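PDB 4DQN: putative branched-chain amino acid aminotransferase IlvE, which probably catalyses the pyridoxal-phosphate-dependent transfer of the amino group between leucine, isoleucine or valine and 2-oxoglutarate in branched-chain amino acid biosynthesis. Local coordinates for residues N237-P242 with H319-E324; F264-I269 with G315-K320. One frame throughout, in Å; residues are numbered along the deposited sequence.

Interaction 1: N237-P242 with H319-E324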
loop_
_atom_site.group_PDB
_atom_site.type_symbol
_atom_site.label_atom_id
_atom_site.label_comp_id
_atom_site.label_asym_id
_atom_site.label_seq_id
_atom_site.Cartn_x
_atom_site.Cartn_y
_atom_site.Cartn_z
ATOM N N ASN A 237 -20.394 33.181 2.588
ATOM C CA ASN A 237 -20.614 32.267 1.467
ATOM C C ASN A 237 -19.384 32.016 0.601
ATOM O O ASN A 237 -19.434 32.165 -0.622
ATOM C CB ASN A 237 -21.800 32.730 0.613
ATOM C CG ASN A 237 -23.111 32.087 1.041
ATOM O OD1 ASN A 237 -23.804 31.473 0.228
ATOM N ND2 ASN A 237 -23.449 32.211 2.325
ATOM N N GLU A 238 -18.275 31.659 1.240
ATOM C CA GLU A 238 -17.102 31.210 0.503
ATOM C C GLU A 238 -17.020 29.689 0.620
ATOM O O GLU A 238 -17.392 29.126 1.644
ATOM C CB GLU A 238 -15.830 31.820 1.082
ATOM C CG GLU A 238 -15.839 33.333 1.213
ATOM C CD GLU A 238 -14.944 33.788 2.346
ATOM O OE1 GLU A 238 -15.068 33.215 3.451
ATOM O OE2 GLU A 238 -14.110 34.695 2.133
ATOM N N PHE A 239 -16.538 29.042 -0.436
ATOM C CA PHE A 239 -16.326 27.597 -0.453
ATOM C C PHE A 239 -14.835 27.360 -0.269
ATOM O O PHE A 239 -14.020 27.824 -1.081
ATOM C CB PHE A 239 -16.781 27.043 -1.805
ATOM C CG PHE A 239 -16.677 25.548 -1.936
ATOM C CD1 PHE A 239 -15.490 24.950 -2.329
ATOM C CD2 PHE A 239 -17.787 24.744 -1.711
ATOM C CE1 PHE A 239 -15.394 23.567 -2.473
ATOM C CE2 PHE A 239 -17.703 23.363 -1.847
ATOM C CZ PHE A 239 -16.504 22.776 -2.231
ATOM N N ILE A 240 -14.465 26.646 0.793
ATOM C CA ILE A 240 -13.055 26.389 1.061
ATOM C C ILE A 240 -12.780 24.892 1.240
ATOM O O ILE A 240 -13.469 24.201 2.002
ATOM C CB ILE A 240 -12.547 27.187 2.288
ATOM C CG1 ILE A 240 -12.833 28.684 2.103
ATOM C CG2 ILE A 240 -11.061 26.962 2.480
ATOM C CD1 ILE A 240 -12.352 29.554 3.257
ATOM N N THR A 241 -11.788 24.390 0.510
ATOM C CA THR A 241 -11.426 22.972 0.596
ATOM C C THR A 241 -9.920 22.887 0.802
ATOM O O THR A 241 -9.183 23.712 0.265
ATOM C CB THR A 241 -11.868 22.203 -0.682
ATOM O OG1 THR A 241 -11.646 20.790 -0.531
ATOM C CG2 THR A 241 -11.117 22.701 -1.898
ATOM N N PRO A 242 -9.457 21.909 1.603
ATOM C CA PRO A 242 -8.023 21.760 1.876
ATOM C C PRO A 242 -7.175 21.530 0.629
ATOM O O PRO A 242 -7.562 20.819 -0.306
ATOM C CB PRO A 242 -7.969 20.512 2.769
ATOM C CG PRO A 242 -9.290 20.513 3.466
ATOM C CD PRO A 242 -10.267 20.988 2.420
ATOM N N HIS A 319 -27.234 21.965 0.350
ATOM C CA HIS A 319 -28.387 21.519 -0.434
ATOM C C HIS A 319 -28.331 22.017 -1.870
ATOM O O HIS A 319 -28.607 21.268 -2.807
ATOM C CB HIS A 319 -29.685 22.009 0.210
ATOM C CG HIS A 319 -30.369 20.984 1.058
ATOM N ND1 HIS A 319 -30.492 21.107 2.427
ATOM C CD2 HIS A 319 -30.995 19.830 0.727
ATOM C CE1 HIS A 319 -31.147 20.062 2.904
ATOM N NE2 HIS A 319 -31.461 19.271 1.894
ATOM N N LYS A 320 -27.977 23.287 -2.038
ATOM C CA LYS A 320 -27.958 23.925 -3.354
ATOM C C LYS A 320 -26.874 23.348 -4.249
ATOM O O LYS A 320 -27.079 23.157 -5.446
ATOM C CB LYS A 320 -27.744 25.438 -3.206
ATOM C CG LYS A 320 -29.029 26.234 -3.022
ATOM C CD LYS A 320 -28.747 27.576 -2.354
ATOM C CE LYS A 320 -27.502 28.241 -2.931
ATOM N NZ LYS A 320 -27.052 29.422 -2.113
ATOM N N LEU A 321 -25.709 23.098 -3.667
ATOM C CA LEU A 321 -24.596 22.511 -4.405
ATOM C C LEU A 321 -24.914 21.076 -4.792
ATOM O O LEU A 321 -24.614 20.652 -5.912
ATOM C CB LEU A 321 -23.313 22.554 -3.565
ATOM C CG LEU A 321 -22.743 23.953 -3.306
ATOM C CD1 LEU A 321 -21.652 23.914 -2.231
ATOM C CD2 LEU A 321 -22.189 24.521 -4.577
ATOM N N TYR A 322 -25.508 20.330 -3.861
ATOM C CA TYR A 322 -25.889 18.937 -4.113
ATOM C C TYR A 322 -26.898 18.836 -5.254
ATOM O O TYR A 322 -26.724 18.035 -6.182
ATOM C CB TYR A 322 -26.474 18.302 -2.849
ATOM C CG TYR A 322 -26.914 16.847 -3.011
ATOM C CD1 TYR A 322 -26.023 15.796 -2.780
ATOM C CD2 TYR A 322 -28.222 16.526 -3.380
ATOM C CE1 TYR A 322 -26.426 14.464 -2.919
ATOM C CE2 TYR A 322 -28.629 15.205 -3.527
ATOM C CZ TYR A 322 -27.726 14.177 -3.293
ATOM O OH TYR A 322 -28.123 12.858 -3.432
ATOM N N ASP A 323 -27.959 19.640 -5.173
ATOM C CA ASP A 323 -28.993 19.653 -6.210
ATOM C C ASP A 323 -28.408 19.964 -7.589
ATOM O O ASP A 323 -28.736 19.300 -8.581
ATOM C CB ASP A 323 -30.106 20.656 -5.856
ATOM C CG ASP A 323 -30.981 20.173 -4.716
ATOM O OD1 ASP A 323 -30.874 18.977 -4.356
ATOM O OD2 ASP A 323 -31.789 20.973 -4.187
ATOM N N GLU A 324 -27.519 20.951 -7.649
ATOM C CA GLU A 324 -26.934 21.374 -8.923
ATOM C C GLU A 324 -25.955 20.343 -9.485
ATOM O O GLU A 324 -25.958 20.070 -10.687
ATOM C CB GLU A 324 -26.252 22.741 -8.767
ATOM C CG GLU A 324 -25.787 23.374 -10.077
ATOM C CD GLU A 324 -26.892 24.124 -10.813
ATOM O OE1 GLU A 324 -28.058 24.117 -10.355
ATOM O OE2 GLU A 324 -26.589 24.730 -11.862
#

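Interaction 2: F264-I269 with G315-K320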
loop_
_atom_site.group_PDB
_atom_site.type_symbol
_atom_site.label_atom_id
_atom_site.label_comp_id
_atom_site.label_asym_id
_atom_site.label_seq_id
_atom_site.Cartn_x
_atom_site.Cartn_y
_atom_site.Cartn_z
ATOM N N PHE A 264 -23.047 29.788 -8.644
ATOM C CA PHE A 264 -23.548 30.440 -7.434
ATOM C C PHE A 264 -22.836 31.742 -7.069
ATOM O O PHE A 264 -23.209 32.406 -6.100
ATOM C CB PHE A 264 -23.558 29.453 -6.270
ATOM C CG PHE A 264 -24.493 28.295 -6.484
ATOM C CD1 PHE A 264 -24.016 27.076 -6.947
ATOM C CD2 PHE A 264 -25.857 28.437 -6.246
ATOM C CE1 PHE A 264 -24.884 26.005 -7.159
ATOM C CE2 PHE A 264 -26.729 27.378 -6.455
ATOM C CZ PHE A 264 -26.239 26.158 -6.909
ATOM N N GLY A 265 -21.832 32.114 -7.855
ATOM C CA GLY A 265 -21.133 33.374 -7.645
ATOM C C GLY A 265 -20.340 33.427 -6.348
ATOM O O GLY A 265 -20.080 34.519 -5.817
ATOM N N MET A 266 -19.951 32.251 -5.842
ATOM C CA MET A 266 -19.189 32.159 -4.600
ATOM C C MET A 266 -17.702 32.174 -4.884
ATOM O O MET A 266 -17.243 31.714 -5.934
ATOM C CB MET A 266 -19.523 30.868 -3.841
ATOM C CG MET A 266 -20.986 30.699 -3.467
ATOM S SD MET A 266 -21.354 29.019 -2.904
ATOM C CE MET A 266 -20.588 29.007 -1.282
ATOM N N LYS A 267 -16.943 32.708 -3.939
ATOM C CA LYS A 267 -15.502 32.573 -3.979
ATOM C C LYS A 267 -15.240 31.121 -3.621
ATOM O O LYS A 267 -15.771 30.614 -2.628
ATOM C CB LYS A 267 -14.849 33.517 -2.968
ATOM C CG LYS A 267 -13.331 33.412 -2.902
ATOM C CD LYS A 267 -12.740 34.571 -2.092
ATOM C CE LYS A 267 -12.015 34.074 -0.849
ATOM N NZ LYS A 267 -11.430 35.196 -0.060
ATOM N N ALA A 268 -14.462 30.446 -4.455
ATOM C CA ALA A 268 -14.224 29.013 -4.305
ATOM C C ALA A 268 -12.736 28.752 -4.384
ATOM O O ALA A 268 -12.139 28.859 -5.464
ATOM C CB ALA A 268 -14.955 28.238 -5.408
ATOM N N ILE A 269 -12.133 28.393 -3.250
ATOM C CA ILE A 269 -10.684 28.228 -3.208
ATOM C C ILE A 269 -10.196 26.978 -2.489
ATOM O O ILE A 269 -10.861 26.443 -1.593
ATOM C CB ILE A 269 -9.983 29.446 -2.556
ATOM C CG1 ILE A 269 -10.389 29.575 -1.085
ATOM C CG2 ILE A 269 -10.271 30.733 -3.348
ATOM C CD1 ILE A 269 -9.224 29.984 -0.179
ATOM N N GLY A 315 -27.513 22.044 5.792
ATOM C CA GLY A 315 -27.523 23.450 5.440
ATOM C C GLY A 315 -27.973 23.736 4.022
ATOM O O GLY A 315 -27.858 22.881 3.138
ATOM N N PRO A 316 -28.485 24.953 3.803
ATOM C CA PRO A 316 -29.000 25.436 2.522
ATOM C C PRO A 316 -27.972 25.444 1.401
ATOM O O PRO A 316 -28.333 25.118 0.267
ATOM C CB PRO A 316 -29.430 26.881 2.839
ATOM C CG PRO A 316 -28.737 27.229 4.137
ATOM C CD PRO A 316 -28.711 25.931 4.882
ATOM N N VAL A 317 -26.731 25.835 1.688
ATOM C CA VAL A 317 -25.726 25.955 0.635
ATOM C C VAL A 317 -25.310 24.559 0.180
ATOM O O VAL A 317 -25.168 24.305 -1.024
ATOM C CB VAL A 317 -24.493 26.780 1.099
ATOM C CG1 VAL A 317 -23.408 26.804 0.015
ATOM C CG2 VAL A 317 -24.909 28.200 1.475
ATOM N N THR A 318 -25.133 23.657 1.144
ATOM C CA THR A 318 -24.866 22.251 0.834
ATOM C C THR A 318 -25.992 21.701 -0.044
ATOM O O THR A 318 -25.742 21.067 -1.068
ATOM C CB THR A 318 -24.728 21.388 2.112
ATOM O OG1 THR A 318 -23.596 21.834 2.874
ATOM C CG2 THR A 318 -24.524 19.915 1.755
ATOM N N HIS A 319 -27.234 21.965 0.350
ATOM C CA HIS A 319 -28.387 21.519 -0.434
ATOM C C HIS A 319 -28.331 22.017 -1.870
ATOM O O HIS A 319 -28.607 21.268 -2.807
ATOM C CB HIS A 319 -29.685 22.009 0.210
ATOM C CG HIS A 319 -30.369 20.984 1.058
ATOM N ND1 HIS A 319 -30.492 21.107 2.427
ATOM C CD2 HIS A 319 -30.995 19.830 0.727
ATOM C CE1 HIS A 319 -31.147 20.062 2.904
ATOM N NE2 HIS A 319 -31.461 19.271 1.894
ATOM N N LYS A 320 -27.977 23.287 -2.038
ATOM C CA LYS A 320 -27.958 23.925 -3.354
ATOM C C LYS A 320 -26.874 23.348 -4.249
ATOM O O LYS A 320 -27.079 23.157 -5.446
ATOM C CB LYS A 320 -27.744 25.438 -3.206
ATOM C CG LYS A 320 -29.029 26.234 -3.022
ATOM C CD LYS A 320 -28.747 27.576 -2.354
ATOM C CE LYS A 320 -27.502 28.241 -2.931
ATOM N NZ LYS A 320 -27.052 29.422 -2.113
#

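Interaction 1: N237-P242 with H319-E324
Phe239 swings its ring across to Leu321 with CG anti to the backbone N (chi1 -177°), while Leu321 answers with an almost fully extended second torsion (chi2 168°) that carries CD1 outward from the helix. The CD1 methyl settles against one side of the ring, touching two neighbouring carbons almost equally: Leu321 CD1 is 4.0 Å from Phe239 CD2 and just as far from Phe239 CE2. It comes in obliquely. With the alpha carbons of Phe239 and Leu321 still 10.5 Å apart, backbone contact is excluded, and the gap is spanned by a large ring and a branched side chain. Both residues are buried and apolar, so van der Waals packing alone joins them.

Nearer the surface, Asn237 and Lys320 approach each other to one side of this apolar pair. Asn237 OD1 stands 4.5 Å from Lys320 NZ, too long for a hydrogen bond, although the amide oxygen may still be weakly favourable to the ammonium charge. Asparagine suits its position for another reason: its backbone has positive phi, a conformation it tolerates better than most residues, in the turn leading into strand 238-241.

Phe231 of strand 228-234 lies nearly parallel to the Phe239 ring, at about 10°, and Leu256 and Leu257 of helix 251-262 also touch it. The contact thus sets helix 316-329 against the mixed sheet, where strand 238-241 runs between antiparallel strand 228-234 and parallel strand 267-270.

Interaction 2: F264-I269 with G315-K320
The link between the helix and the second strand of a beta-alpha-beta crossover meets the first turns of helix 316-329 here, through Phe264 with Lys320 and Met266 with Val317. Phe264 lays its ring obliquely against Lys320: Phe264 CZ lies 3.4 Å from the backbone atom Lys320 O, and Phe264 CD2 is 3.7 Å from Lys320 CE. A bend at chi3 (43°) folds the lysine chain back so that this methylene reaches the ring, and CB packs there too, at 3.9 Å from Phe264 CE2. Long and amphipathic, lysine can cover an aromatic ring with its carbons while its ammonium group stays at the protein surface.

In the crossover, strand 238-241 leads through helix 251-262 to the parallel strand 267-270. Gly265, in the link to that strand, breaks the helical path with a positive phi that glycine adopts without strain. The chain then turns inward at Met266, whose backbone bonds to that of Ala260. The flexible thioether carries its methyl tip to tip against a branch of Val317, with Met266 CE 3.8 Å from Val317 CG1; Ile233 of strand 228-234 touches both side chains. Gly315 occupies the N-cap position of helix 316-329, and the carboxylate of Glu283 accepts bonds from Val317 N and Thr318 OG1, a negative charge probably favourable at a helix N terminus.

How the interactions relate
From the N terminus, the chain passes through strand 238-241, helix 251-262 and a short link through Gly265 and Met266 into strand 267-270, then through further strands of the mixed sheet before reaching helix 316-329. Interaction 1 closes the longer loop, with 76 residues between its segments; interaction 2 closes one of 45 within it. The loops nest rather than cross, and both end on the same helix, where the segments share His319 and Lys320. At their other ends, strands 238-241 and 267-270 are parallel neighbours, joined by probable hydrogen bonds from Phe239 N to Lys267 O and Ile269 N to Phe239 O. Together the contacts tie helix 316-329 to the crossover's first strand and its helix-to-strand link.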